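PDB 5VQE: beta-glucoside phosphorylase BglX, which probably cleaves beta-glucosides with phosphate as a glycoside hydrolase family 3 phosphorylase, releasing glucose 1-phosphate. Local coordinates for residues L509-P514 against E534-M539. Numbering follows the deposited sequence.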
loop_
_atom_site.group_PDB
_atom_site.type_symbol
_atom_site.label_atom_id
_atom_site.label_comp_id
_atom_site.label_asym_id
_atom_site.label_seq_id
_atom_site.Cartn_x
_atom_site.Cartn_y
_atom_site.Cartn_z
ATOM N N LEU A 509 -12.857 7.716 -18.494
ATOM C CA LEU A 509 -11.940 6.650 -18.110
ATOM C C LEU A 509 -11.271 7.025 -16.794
ATOM O O LEU A 509 -10.582 8.049 -16.719
ATOM C CB LEU A 509 -10.870 6.436 -19.180
ATOM C CG LEU A 509 -11.323 6.319 -20.636
ATOM C CD1 LEU A 509 -10.107 6.310 -21.548
ATOM C CD2 LEU A 509 -12.166 5.077 -20.843
ATOM N N SER A 510 -11.443 6.193 -15.773
ATOM C CA SER A 510 -10.678 6.326 -14.539
ATOM C C SER A 510 -9.528 5.329 -14.542
ATOM O O SER A 510 -9.746 4.125 -14.723
ATOM C CB SER A 510 -11.535 6.088 -13.300
ATOM O OG SER A 510 -10.703 6.150 -12.149
ATOM N N PHE A 511 -8.313 5.832 -14.325
ATOM C CA PHE A 511 -7.135 4.993 -14.165
ATOM C C PHE A 511 -6.700 4.895 -12.704
ATOM O O PHE A 511 -5.551 4.540 -12.416
ATOM C CB PHE A 511 -6.001 5.516 -15.048
ATOM C CG PHE A 511 -6.220 5.266 -16.528
ATOM C CD1 PHE A 511 -7.028 6.109 -17.282
ATOM C CD2 PHE A 511 -5.623 4.182 -17.159
ATOM C CE1 PHE A 511 -7.231 5.882 -18.643
ATOM C CE2 PHE A 511 -5.821 3.951 -18.515
ATOM C CZ PHE A 511 -6.630 4.808 -19.257
ATOM N N SER A 512 -7.606 5.185 -11.772
ATOM C CA SER A 512 -7.319 4.969 -10.361
ATOM C C SER A 512 -8.614 4.816 -9.570
ATOM O O SER A 512 -9.155 3.707 -9.483
ATOM C CB SER A 512 -6.457 6.110 -9.829
ATOM O OG SER A 512 -5.803 5.718 -8.647
ATOM N N ASN A 513 -9.143 5.910 -9.028
ATOM C CA ASN A 513 -10.304 5.850 -8.143
ATOM C C ASN A 513 -11.494 5.210 -8.861
ATOM O O ASN A 513 -11.907 5.703 -9.924
ATOM C CB ASN A 513 -10.655 7.264 -7.677
ATOM C CG ASN A 513 -11.760 7.292 -6.630
ATOM O OD1 ASN A 513 -12.435 6.302 -6.390
ATOM N ND2 ASN A 513 -11.954 8.454 -6.017
ATOM N N PRO A 514 -12.064 4.121 -8.341
ATOM C CA PRO A 514 -13.179 3.463 -9.032
ATOM C C PRO A 514 -14.532 4.118 -8.807
ATOM O O PRO A 514 -15.523 3.658 -9.383
ATOM C CB PRO A 514 -13.163 2.056 -8.427
ATOM C CG PRO A 514 -12.706 2.318 -7.018
ATOM C CD PRO A 514 -11.660 3.376 -7.134
ATOM N N GLU A 534 1.814 2.270 -18.238
ATOM C CA GLU A 534 1.862 2.031 -19.676
ATOM C C GLU A 534 1.058 0.795 -20.063
ATOM O O GLU A 534 0.314 0.815 -21.050
ATOM C CB GLU A 534 3.316 1.896 -20.129
ATOM C CG GLU A 534 3.482 1.271 -21.511
ATOM C CD GLU A 534 4.885 1.451 -22.063
ATOM O OE1 GLU A 534 5.746 1.993 -21.336
ATOM O OE2 GLU A 534 5.123 1.053 -23.223
ATOM N N ALA A 535 1.196 -0.293 -19.304
ATOM C CA ALA A 535 0.499 -1.525 -19.654
ATOM C C ALA A 535 -1.007 -1.315 -19.702
ATOM O O ALA A 535 -1.679 -1.789 -20.624
ATOM C CB ALA A 535 0.854 -2.626 -18.658
ATOM N N THR A 536 -1.559 -0.597 -18.719
ATOM C CA THR A 536 -3.001 -0.401 -18.683
ATOM C C THR A 536 -3.457 0.544 -19.779
ATOM O O THR A 536 -4.556 0.377 -20.318
ATOM C CB THR A 536 -3.416 0.124 -17.310
ATOM O OG1 THR A 536 -2.897 -0.751 -16.303
ATOM C CG2 THR A 536 -4.934 0.200 -17.184
ATOM N N VAL A 537 -2.631 1.532 -20.123
ATOM C CA VAL A 537 -2.977 2.461 -21.196
ATOM C C VAL A 537 -3.040 1.726 -22.530
ATOM O O VAL A 537 -3.975 1.910 -23.316
ATOM C CB VAL A 537 -1.972 3.626 -21.240
ATOM C CG1 VAL A 537 -2.085 4.408 -22.556
ATOM C CG2 VAL A 537 -2.180 4.573 -20.050
ATOM N N ARG A 538 -2.042 0.887 -22.810
ATOM C CA ARG A 538 -2.034 0.156 -24.075
ATOM C C ARG A 538 -3.218 -0.796 -24.167
ATOM O O ARG A 538 -3.828 -0.933 -25.231
ATOM C CB ARG A 538 -0.715 -0.602 -24.250
ATOM C CG ARG A 538 0.487 0.305 -24.373
ATOM C CD ARG A 538 1.759 -0.443 -24.734
ATOM N NE ARG A 538 2.883 0.482 -24.878
ATOM C CZ ARG A 538 3.178 1.156 -25.990
ATOM N NH1 ARG A 538 2.446 1.014 -27.085
ATOM N NH2 ARG A 538 4.214 1.986 -26.006
ATOM N N MET A 539 -3.569 -1.460 -23.067
ATOM C CA MET A 539 -4.703 -2.381 -23.118
ATOM C C MET A 539 -6.028 -1.631 -23.196
ATOM O O MET A 539 -6.987 -2.128 -23.798
ATOM C CB MET A 539 -4.680 -3.320 -21.910
ATOM C CG MET A 539 -3.604 -4.392 -21.968
ATOM S SD MET A 539 -3.620 -5.319 -23.533
ATOM C CE MET A 539 -5.299 -5.876 -23.583
#
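Phe511 reaches the helix that begins at Glu534 with the CD2-CE2 bond of its ring, and two methyl groups receive it. CD2 of Phe511 lies 4.0 Å from CG2 of Thr536, and the next ring carbon, CE2, lies 4.0 Å from CG2 of Val537. Both methyls approach the ring obliquely. The phenyl group and the Thr536 side chain run past each other in opposite directions, whereas the Val537 side chain crosses that of Phe511 at about a right angle. No hydrogen bond joins the two segments; the contact is purely apolar, small and buried. The Thr536 methyl stands anti to the backbone N (chi1 -53°, measured to OG1) and in this position meets the ring, while OG1 hydrogen-bonds to Asn533 OD1, just ahead of the helix. Val537 also touches Leu433 and Phe434 of helix 429-441, and Tyr473 stacks on the Phe511 ring. These residues belong to the alpha/beta domain that follows the TIM-barrel domain in family 3 enzymes: strand 506-510 is an inner strand of its mixed sheet, and helix 534-544 packs beside the strand's C-terminal end. Phe511, the first residue beyond that strand, is the middle residue of an ST turn in which Ser510 OG accepts from Ser512 N at 3.3 Å, with an N-H...O angle of 165°. The same hydroxyl donates to Asn513 O at 2.6 Å, from above the carbonyl plane. Glu534 and Arg538, one helical turn apart on a more exposed flank, form a salt bridge: Glu534 OE2 takes both NE and NH2 of Arg538 side-on, NE to OE2 being 2.8 Å.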